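Local coordinates for protein origin of replication complex subunit 1B (Arabidopsis thaliana, PDB 5HH7) that reads the unmodified histone H3 tail through this BAH-PHD cassette, serving the origin recognition complex in DNA replication and regulating transcription of a subset of genes, at residues D31-R36 with D209-E214; E159-G164 with Y215-H220; Y15-E20 with E25-D30. One frame throughout, in Å; residues are numbered along the deposited sequence.

Contact 1. Residues D31-R36 with D209-E214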
loop_
_atom_site.group_PDB
_atom_site.type_symbol
_atom_site.label_atom_id
_atom_site.label_comp_id
_atom_site.label_asym_id
_atom_site.label_seq_id
_atom_site.Cartn_x
_atom_site.Cartn_y
_atom_site.Cartn_z
ATOM N N ASP A 31 -6.909 -3.377 -6.293
ATOM C CA ASP A 31 -5.501 -3.037 -6.133
ATOM C C ASP A 31 -4.796 -4.186 -5.413
ATOM O O ASP A 31 -5.327 -4.734 -4.443
ATOM C CB ASP A 31 -5.365 -1.739 -5.336
ATOM C CG ASP A 31 -6.038 -0.562 -6.024
ATOM O OD1 ASP A 31 -5.704 -0.288 -7.197
ATOM O OD2 ASP A 31 -6.915 0.075 -5.400
ATOM N N VAL A 32 -3.609 -4.560 -5.889
ATOM C CA VAL A 32 -2.888 -5.703 -5.335
ATOM C C VAL A 32 -1.384 -5.462 -5.225
ATOM O O VAL A 32 -0.808 -4.707 -6.011
ATOM C CB VAL A 32 -3.095 -6.979 -6.195
ATOM C CG1 VAL A 32 -4.506 -7.537 -6.030
ATOM C CG2 VAL A 32 -2.794 -6.693 -7.660
ATOM N N TYR A 33 -0.760 -6.109 -4.243
ATOM C CA TYR A 33 0.692 -6.207 -4.188
ATOM C C TYR A 33 1.125 -7.277 -5.176
ATOM O O TYR A 33 0.468 -8.317 -5.299
ATOM C CB TYR A 33 1.169 -6.635 -2.801
ATOM C CG TYR A 33 0.990 -5.636 -1.678
ATOM C CD1 TYR A 33 1.748 -4.473 -1.622
ATOM C CD2 TYR A 33 0.103 -5.887 -0.640
ATOM C CE1 TYR A 33 1.602 -3.570 -0.576
ATOM C CE2 TYR A 33 -0.050 -4.996 0.408
ATOM C CZ TYR A 33 0.704 -3.842 0.437
ATOM O OH TYR A 33 0.549 -2.965 1.483
ATOM N N VAL A 34 2.233 -7.033 -5.871
ATOM C CA VAL A 34 2.741 -7.995 -6.844
ATOM C C VAL A 34 4.231 -8.286 -6.667
ATOM O O VAL A 34 5.043 -7.376 -6.466
ATOM C CB VAL A 34 2.484 -7.538 -8.299
ATOM C CG1 VAL A 34 3.038 -8.557 -9.292
ATOM C CG2 VAL A 34 0.993 -7.319 -8.537
ATOM N N LYS A 35 4.575 -9.567 -6.736
ATOM C CA LYS A 35 5.963 -9.999 -6.783
ATOM C C LYS A 35 6.233 -10.581 -8.163
ATOM O O LYS A 35 5.840 -11.712 -8.452
ATOM C CB LYS A 35 6.221 -11.058 -5.710
ATOM C CG LYS A 35 7.570 -11.765 -5.813
ATOM C CD LYS A 35 8.709 -10.830 -5.496
ATOM C CE LYS A 35 9.730 -11.457 -4.554
ATOM N NZ LYS A 35 10.577 -12.518 -5.182
ATOM N N ARG A 36 6.898 -9.809 -9.015
ATOM C CA ARG A 36 7.140 -10.235 -10.390
ATOM C C ARG A 36 8.166 -11.367 -10.469
ATOM O O ARG A 36 9.021 -11.508 -9.594
ATOM C CB ARG A 36 7.574 -9.047 -11.253
ATOM C CG ARG A 36 6.548 -7.920 -11.315
ATOM C CD ARG A 36 6.942 -6.845 -12.324
ATOM N NE ARG A 36 6.936 -7.338 -13.700
ATOM C CZ ARG A 36 7.089 -6.566 -14.772
ATOM N NH1 ARG A 36 7.255 -5.256 -14.633
ATOM N NH2 ARG A 36 7.074 -7.102 -15.986
ATOM N N ASP A 209 -2.230 -1.623 5.008
ATOM C CA ASP A 209 -2.224 -1.752 3.558
ATOM C C ASP A 209 -3.064 -0.686 2.861
ATOM O O ASP A 209 -3.609 -0.912 1.780
ATOM C CB ASP A 209 -2.669 -3.162 3.174
ATOM C CG ASP A 209 -1.789 -4.227 3.806
ATOM O OD1 ASP A 209 -0.565 -4.194 3.567
ATOM O OD2 ASP A 209 -2.306 -5.066 4.573
ATOM N N VAL A 210 -3.143 0.484 3.486
ATOM C CA VAL A 210 -3.919 1.595 2.951
ATOM C C VAL A 210 -3.001 2.648 2.342
ATOM O O VAL A 210 -2.057 3.110 2.985
ATOM C CB VAL A 210 -4.787 2.242 4.049
ATOM C CG1 VAL A 210 -5.473 3.504 3.527
ATOM C CG2 VAL A 210 -5.813 1.241 4.568
ATOM N N PHE A 211 -3.281 3.025 1.100
ATOM C CA PHE A 211 -2.465 4.015 0.410
ATOM C C PHE A 211 -3.318 5.117 -0.195
ATOM O O PHE A 211 -4.523 4.957 -0.381
ATOM C CB PHE A 211 -1.624 3.350 -0.683
ATOM C CG PHE A 211 -0.756 2.243 -0.174
ATOM C CD1 PHE A 211 0.498 2.517 0.349
ATOM C CD2 PHE A 211 -1.203 0.932 -0.191
ATOM C CE1 PHE A 211 1.297 1.496 0.837
ATOM C CE2 PHE A 211 -0.410 -0.094 0.296
ATOM C CZ PHE A 211 0.840 0.190 0.810
ATOM N N LEU A 212 -2.672 6.235 -0.494
ATOM C CA LEU A 212 -3.321 7.367 -1.136
ATOM C C LEU A 212 -2.903 7.428 -2.596
ATOM O O LEU A 212 -1.720 7.299 -2.908
ATOM C CB LEU A 212 -2.894 8.665 -0.451
ATOM C CG LEU A 212 -3.165 9.954 -1.236
ATOM C CD1 LEU A 212 -4.649 10.251 -1.271
ATOM C CD2 LEU A 212 -2.385 11.138 -0.651
ATOM N N CYS A 213 -3.869 7.610 -3.490
ATOM C CA CYS A 213 -3.549 7.939 -4.877
ATOM C C CYS A 213 -4.490 8.998 -5.417
ATOM O O CYS A 213 -5.697 8.772 -5.528
ATOM C CB CYS A 213 -3.592 6.710 -5.782
ATOM S SG CYS A 213 -3.090 7.070 -7.488
ATOM N N GLU A 214 -3.928 10.156 -5.746
ATOM C CA GLU A 214 -4.697 11.247 -6.324
ATOM C C GLU A 214 -4.410 11.398 -7.814
ATOM O O GLU A 214 -5.283 11.806 -8.580
ATOM C CB GLU A 214 -4.379 12.559 -5.602
ATOM C CG GLU A 214 -5.118 13.774 -6.163
ATOM C CD GLU A 214 -5.096 14.962 -5.217
ATOM O OE1 GLU A 214 -4.306 14.940 -4.251
ATOM O OE2 GLU A 214 -5.879 15.913 -5.436
#
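Y33 on strand 31-34 and D209, just ahead of strand 210-212, have the nearest backbones here, yet Y33 CA and D209 CA are 9.4 Å apart and no main-chain bond joins the segments. The phenol OH of Y33 gives a hydrogen bond of 2.7 Å to D209 OD1, which it meets on the anti side of the carboxylate, 15° out of plane. The carboxylate lies at the edge of the tyrosine ring, and the two planes stand 78° apart. F211 approaches the same hydroxyl from its ring edge: Y33 OH is 3.2 Å from F211 CZ and lies in the phenyl plane. The aromatic side chains run roughly at right angles, with Y33 CZ 3.9 Å from F211 CE2. With CG beside the backbone N (chi1 -56°), F211 sends its ring toward Y33. The other carboxylate oxygen, D209 OD2, forms a salt bridge with R190, so both oxygens are held and the carboxylate's rotation is fixed. L126 of helix 122-127 touches both rings, and a basic side chain of the bound peptide packs on D209 and on V210. This is a buried side-chain tie between two strands of the BAH beta core that both pair with strand 188-195.

Contact 2. Residues E159-G164 with Y215-H220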
loop_
_atom_site.group_PDB
_atom_site.type_symbol
_atom_site.label_atom_id
_atom_site.label_comp_id
_atom_site.label_asym_id
_atom_site.label_seq_id
_atom_site.Cartn_x
_atom_site.Cartn_y
_atom_site.Cartn_z
ATOM N N GLU A 159 9.577 8.235 -4.982
ATOM C CA GLU A 159 11.032 8.127 -5.093
ATOM C C GLU A 159 11.474 7.605 -6.456
ATOM O O GLU A 159 12.572 7.910 -6.919
ATOM C CB GLU A 159 11.598 7.210 -4.004
ATOM C CG GLU A 159 11.781 7.865 -2.647
ATOM C CD GLU A 159 10.522 7.832 -1.805
ATOM O OE1 GLU A 159 9.475 7.355 -2.306
ATOM O OE2 GLU A 159 10.582 8.284 -0.641
ATOM N N GLU A 160 10.618 6.808 -7.095
ATOM C CA GLU A 160 10.987 6.158 -8.348
ATOM C C GLU A 160 10.669 6.981 -9.595
ATOM O O GLU A 160 11.066 6.612 -10.703
ATOM C CB GLU A 160 10.375 4.757 -8.430
ATOM C CG GLU A 160 11.007 3.785 -7.436
ATOM C CD GLU A 160 10.528 2.361 -7.616
ATOM O OE1 GLU A 160 9.525 2.156 -8.327
ATOM O OE2 GLU A 160 11.162 1.447 -7.047
ATOM N N THR A 161 9.959 8.093 -9.418
ATOM C CA THR A 161 9.849 9.080 -10.484
ATOM C C THR A 161 11.191 9.796 -10.551
ATOM O O THR A 161 11.889 9.903 -9.540
ATOM C CB THR A 161 8.729 10.103 -10.216
ATOM O OG1 THR A 161 9.107 10.968 -9.136
ATOM C CG2 THR A 161 7.425 9.385 -9.862
ATOM N N VAL A 162 11.566 10.282 -11.728
ATOM C CA VAL A 162 12.883 10.897 -11.878
ATOM C C VAL A 162 13.065 12.136 -10.997
ATOM O O VAL A 162 14.177 12.425 -10.557
ATOM C CB VAL A 162 13.217 11.224 -13.350
ATOM C CG1 VAL A 162 13.282 9.942 -14.170
ATOM C CG2 VAL A 162 12.201 12.196 -13.933
ATOM N N SER A 163 11.978 12.853 -10.726
ATOM C CA SER A 163 12.059 14.065 -9.910
ATOM C C SER A 163 11.921 13.792 -8.415
ATOM O O SER A 163 12.232 14.652 -7.591
ATOM C CB SER A 163 11.034 15.102 -10.367
ATOM O OG SER A 163 11.432 15.679 -11.598
ATOM N N GLY A 164 11.453 12.595 -8.074
ATOM C CA GLY A 164 11.474 12.130 -6.699
ATOM C C GLY A 164 10.372 12.680 -5.814
ATOM O O GLY A 164 9.458 13.361 -6.281
ATOM N N TYR A 215 -3.189 11.065 -8.223
ATOM C CA TYR A 215 -2.743 11.374 -9.580
ATOM C C TYR A 215 -2.373 10.179 -10.436
ATOM O O TYR A 215 -1.822 9.183 -9.960
ATOM C CB TYR A 215 -1.537 12.317 -9.559
ATOM C CG TYR A 215 -1.794 13.618 -8.851
ATOM C CD1 TYR A 215 -2.417 14.677 -9.502
ATOM C CD2 TYR A 215 -1.421 13.787 -7.525
ATOM C CE1 TYR A 215 -2.654 15.872 -8.850
ATOM C CE2 TYR A 215 -1.653 14.971 -6.865
ATOM C CZ TYR A 215 -2.266 16.011 -7.529
ATOM O OH TYR A 215 -2.495 17.192 -6.864
ATOM N N GLU A 216 -2.672 10.321 -11.720
ATOM C CA GLU A 216 -2.104 9.487 -12.755
ATOM C C GLU A 216 -0.781 10.121 -13.167
ATOM O O GLU A 216 -0.712 11.327 -13.405
ATOM C CB GLU A 216 -3.053 9.437 -13.950
ATOM C CG GLU A 216 -2.476 8.802 -15.196
ATOM C CD GLU A 216 -3.400 8.963 -16.387
ATOM O OE1 GLU A 216 -4.546 8.467 -16.321
ATOM O OE2 GLU A 216 -2.984 9.600 -17.379
ATOM N N TYR A 217 0.269 9.312 -13.238
ATOM C CA TYR A 217 1.581 9.806 -13.638
ATOM C C TYR A 217 1.992 9.186 -14.962
ATOM O O TYR A 217 2.185 7.976 -15.045
ATOM C CB TYR A 217 2.623 9.470 -12.570
ATOM C CG TYR A 217 4.049 9.867 -12.921
ATOM C CD1 TYR A 217 4.399 11.201 -13.086
ATOM C CD2 TYR A 217 5.045 8.905 -13.064
ATOM C CE1 TYR A 217 5.704 11.572 -13.391
ATOM C CE2 TYR A 217 6.357 9.267 -13.374
ATOM C CZ TYR A 217 6.677 10.600 -13.534
ATOM O OH TYR A 217 7.976 10.964 -13.835
ATOM N N ASP A 218 2.115 10.003 -16.002
ATOM C CA ASP A 218 2.624 9.488 -17.264
ATOM C C ASP A 218 4.138 9.510 -17.226
ATOM O O ASP A 218 4.753 10.575 -17.199
ATOM C CB ASP A 218 2.115 10.288 -18.462
ATOM C CG ASP A 218 2.421 9.595 -19.780
ATOM O OD1 ASP A 218 3.532 9.792 -20.320
ATOM O OD2 ASP A 218 1.558 8.834 -20.264
ATOM N N VAL A 219 4.732 8.322 -17.219
ATOM C CA VAL A 219 6.170 8.178 -17.051
ATOM C C VAL A 219 6.957 8.774 -18.224
ATOM O O VAL A 219 8.047 9.314 -18.034
ATOM C CB VAL A 219 6.550 6.695 -16.829
ATOM C CG1 VAL A 219 8.058 6.534 -16.679
ATOM C CG2 VAL A 219 5.820 6.142 -15.599
ATOM N N HIS A 220 6.398 8.691 -19.428
ATOM C CA HIS A 220 7.063 9.236 -20.611
ATOM C C HIS A 220 7.086 10.763 -20.618
ATOM O O HIS A 220 8.119 11.379 -20.896
ATOM C CB HIS A 220 6.399 8.728 -21.895
ATOM C CG HIS A 220 6.718 7.302 -22.219
ATOM N ND1 HIS A 220 5.892 6.254 -21.867
ATOM C CD2 HIS A 220 7.773 6.748 -22.861
ATOM C CE1 HIS A 220 6.424 5.119 -22.281
ATOM N NE2 HIS A 220 7.567 5.391 -22.889
HETATM O O HOH W 1 9.766 9.261 -14.145
HETATM O O HOH W 2 9.182 13.004 -12.360
#
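T161 lays its methyl over one face of the Y217 ring, a CH-pi contact in which T161 CG2 is 4.0 Å from the ring centroid and 25° off the ring normal. The methyl leans toward the rim, nearest to Y217 CE2 at 3.7 Å. Y217 holds CG anti to its own N (chi1 177°), which swings the ring from strand 215-218 to the loop. The threonine is turned so that CG2 faces the ring and OG1 points back into its own turn. There OG1 accepts from G164 N at 3.0 Å, an ST motif, and also bonds to P158 O, which holds the side chain in the rotation that puts CG2 over the ring. The phenol is tied to the loop through water as well: one water, 2.8 Å from Y217 OH, accepts from S163 N, and another, bonded to V162 N, lies unusually close to the hydroxyl. F224 on strand 223-226 meets the Y217 ring with planes about 35° apart. M156 of strand 148-156 touches both T161 and Y217, and Y175 at the start of strand 175-184 touches T161, so the loop between these two strands is pinned against strand 210-218.

Contact 3. Residues Y15-E20 with E25-D30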
loop_
_atom_site.group_PDB
_atom_site.type_symbol
_atom_site.label_atom_id
_atom_site.label_comp_id
_atom_site.label_asym_id
_atom_site.label_seq_id
_atom_site.Cartn_x
_atom_site.Cartn_y
_atom_site.Cartn_z
ATOM N N TYR A 15 -11.622 -13.590 -21.290
ATOM C CA TYR A 15 -11.589 -12.503 -20.314
ATOM C C TYR A 15 -12.723 -12.609 -19.300
ATOM O O TYR A 15 -13.818 -13.066 -19.624
ATOM C CB TYR A 15 -11.634 -11.143 -21.017
ATOM C CG TYR A 15 -10.324 -10.737 -21.655
ATOM C CD1 TYR A 15 -10.046 -11.046 -22.981
ATOM C CD2 TYR A 15 -9.366 -10.040 -20.929
ATOM C CE1 TYR A 15 -8.846 -10.674 -23.566
ATOM C CE2 TYR A 15 -8.166 -9.663 -21.507
ATOM C CZ TYR A 15 -7.913 -9.982 -22.824
ATOM O OH TYR A 15 -6.718 -9.608 -23.396
ATOM N N TYR A 16 -12.446 -12.183 -18.071
ATOM C CA TYR A 16 -13.420 -12.233 -16.989
ATOM C C TYR A 16 -13.520 -10.892 -16.278
ATOM O O TYR A 16 -12.532 -10.163 -16.161
ATOM C CB TYR A 16 -13.022 -13.296 -15.963
ATOM C CG TYR A 16 -13.067 -14.716 -16.475
ATOM C CD1 TYR A 16 -14.258 -15.426 -16.499
ATOM C CD2 TYR A 16 -11.916 -15.352 -16.919
ATOM C CE1 TYR A 16 -14.305 -16.726 -16.960
ATOM C CE2 TYR A 16 -11.952 -16.655 -17.382
ATOM C CZ TYR A 16 -13.150 -17.336 -17.400
ATOM O OH TYR A 16 -13.197 -18.632 -17.860
ATOM N N ASN A 17 -14.712 -10.571 -15.788
ATOM C CA ASN A 17 -14.867 -9.411 -14.922
ATOM C C ASN A 17 -14.291 -9.718 -13.547
ATOM O O ASN A 17 -13.711 -8.850 -12.893
ATOM C CB ASN A 17 -16.332 -8.996 -14.804
ATOM C CG ASN A 17 -16.545 -7.923 -13.756
ATOM O OD1 ASN A 17 -16.186 -6.762 -13.957
ATOM N ND2 ASN A 17 -17.129 -8.307 -12.627
ATOM N N LYS A 18 -14.450 -10.964 -13.113
ATOM C CA LYS A 18 -13.852 -11.397 -11.857
ATOM C C LYS A 18 -13.480 -12.877 -11.849
ATOM O O LYS A 18 -14.080 -13.691 -12.554
ATOM C CB LYS A 18 -14.750 -11.055 -10.665
ATOM C CG LYS A 18 -16.111 -11.719 -10.675
ATOM C CD LYS A 18 -16.903 -11.322 -9.439
ATOM C CE LYS A 18 -18.298 -11.929 -9.449
ATOM N NZ LYS A 18 -19.092 -11.475 -10.624
ATOM N N VAL A 19 -12.480 -13.207 -11.038
ATOM C CA VAL A 19 -11.919 -14.551 -10.983
ATOM C C VAL A 19 -11.645 -14.946 -9.536
ATOM O O VAL A 19 -11.071 -14.167 -8.771
ATOM C CB VAL A 19 -10.577 -14.621 -11.758
ATOM C CG1 VAL A 19 -9.853 -15.932 -11.479
ATOM C CG2 VAL A 19 -10.803 -14.439 -13.250
ATOM N N GLU A 20 -12.057 -16.150 -9.158
ATOM C CA GLU A 20 -11.642 -16.706 -7.877
ATOM C C GLU A 20 -10.323 -17.448 -8.064
ATOM O O GLU A 20 -10.253 -18.436 -8.794
ATOM C CB GLU A 20 -12.709 -17.634 -7.299
ATOM C CG GLU A 20 -12.353 -18.185 -5.927
ATOM C CD GLU A 20 -13.524 -18.869 -5.245
ATOM O OE1 GLU A 20 -13.461 -20.102 -5.048
ATOM O OE2 GLU A 20 -14.503 -18.173 -4.900
ATOM N N GLU A 25 -11.236 -13.809 -4.243
ATOM C CA GLU A 25 -11.916 -13.173 -5.362
ATOM C C GLU A 25 -11.166 -11.932 -5.836
ATOM O O GLU A 25 -10.911 -11.017 -5.056
ATOM C CB GLU A 25 -13.347 -12.810 -4.962
ATOM C CG GLU A 25 -14.154 -12.127 -6.049
ATOM C CD GLU A 25 -15.642 -12.111 -5.736
ATOM O OE1 GLU A 25 -16.282 -13.176 -5.851
ATOM O OE2 GLU A 25 -16.164 -11.036 -5.372
ATOM N N PHE A 26 -10.802 -11.913 -7.115
ATOM C CA PHE A 26 -10.162 -10.749 -7.714
ATOM C C PHE A 26 -11.067 -10.159 -8.788
ATOM O O PHE A 26 -11.662 -10.889 -9.577
ATOM C CB PHE A 26 -8.799 -11.117 -8.305
ATOM C CG PHE A 26 -7.790 -11.549 -7.277
ATOM C CD1 PHE A 26 -6.989 -10.616 -6.640
ATOM C CD2 PHE A 26 -7.648 -12.885 -6.944
ATOM C CE1 PHE A 26 -6.061 -11.010 -5.693
ATOM C CE2 PHE A 26 -6.723 -13.284 -5.996
ATOM C CZ PHE A 26 -5.930 -12.347 -5.371
ATOM N N GLU A 27 -11.165 -8.834 -8.808
ATOM C CA GLU A 27 -12.093 -8.145 -9.693
ATOM C C GLU A 27 -11.386 -6.986 -10.386
ATOM O O GLU A 27 -10.456 -6.403 -9.832
ATOM C CB GLU A 27 -13.287 -7.635 -8.882
ATOM C CG GLU A 27 -14.368 -6.939 -9.687
ATOM C CD GLU A 27 -15.646 -6.745 -8.888
ATOM O OE1 GLU A 27 -15.643 -7.053 -7.678
ATOM O OE2 GLU A 27 -16.652 -6.290 -9.471
ATOM N N ILE A 28 -11.814 -6.668 -11.605
ATOM C CA ILE A 28 -11.301 -5.498 -12.309
ATOM C C ILE A 28 -11.441 -4.268 -11.420
ATOM O O ILE A 28 -12.511 -4.010 -10.869
ATOM C CB ILE A 28 -12.057 -5.253 -13.629
ATOM C CG1 ILE A 28 -11.819 -6.407 -14.605
ATOM C CG2 ILE A 28 -11.627 -3.934 -14.254
ATOM C CD1 ILE A 28 -12.619 -6.295 -15.893
ATOM N N GLY A 29 -10.350 -3.528 -11.264
ATOM C CA GLY A 29 -10.359 -2.337 -10.436
ATOM C C GLY A 29 -9.756 -2.568 -9.064
ATOM O O GLY A 29 -9.486 -1.614 -8.334
ATOM N N ASP A 30 -9.552 -3.834 -8.708
ATOM C CA ASP A 30 -8.882 -4.169 -7.455
ATOM C C ASP A 30 -7.438 -3.681 -7.474
ATOM O O ASP A 30 -6.822 -3.589 -8.531
ATOM C CB ASP A 30 -8.888 -5.681 -7.208
ATOM C CG ASP A 30 -10.222 -6.192 -6.695
ATOM O OD1 ASP A 30 -11.140 -5.374 -6.477
ATOM O OD2 ASP A 30 -10.341 -7.422 -6.495
#
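V19 and F26 form the hydrogen-bonded pair of an antiparallel ladder, with V19 N giving to F26 O at 2.9 Å and F26 N to V19 O at 2.8 Å. A third backbone bond, I28 N to N17 O at 3.2 Å, is nearly straight and carries the ladder past the end of strand 25-27. The non-hydrogen-bonded pairs K18 with E27 and E20 with E25 flank V19-F26 on either side, and K18 CA makes a CA-H...O contact with F26 O.

Apolar packing joins V19 and F26 to M185, and V19 and I28 to L139. The F26 ring meets that of H191 with planes about 15° apart. Carbon-to-carbonyl contacts add to this: the edge of the F26 ring comes near V19 O, and I28, reaching back along the first segment, sets CD1 3.9 Å from Y16 O.

The face of K18 and E25 is polar. K18 places CG between its backbone N and carbonyl carbon (chi1 62°), and its chain carbon CD lies 4.0 Å from the carboxylate carbon E25 CD. K18 NZ stays 5.8 Å from E25 OE1, too far for a salt bridge, so any attraction is probably weak. At the end of the ladder the N17 amide lies beside the E27 carboxylate, planes 81° apart.

A type II turn from E27 to D30 follows, with G29 at its third position in a backbone shape that suits glycine. D30 OD2 accepts from E27 N at 2.8 Å from above the carboxylate plane, and also bonds H191. The whole is a beta hairpin, strands 18-21 and 24-27, leading through this turn into the main sheet.

How the contacts relate
From the N terminus, contact 3 comes first and is local: it closes the hairpin of strands 18-21 and 24-27 before contact 1 opens. The chain then turns into strand 31-34, and the two contacts touch where V32 CG1 packs 3.8 Å from F26 CE1. Contact 1 closes a far longer loop, which takes in the PHD finger and most of the BAH strands before returning at 209-214. Contact 2 opens inside that loop, at 159-164, and closes just beyond it at 215-220, so contacts 1 and 2 cross. Both use strand 210-218, their centres about 16 Å apart, and link it to strand 31-34 and to the 159-164 loop respectively.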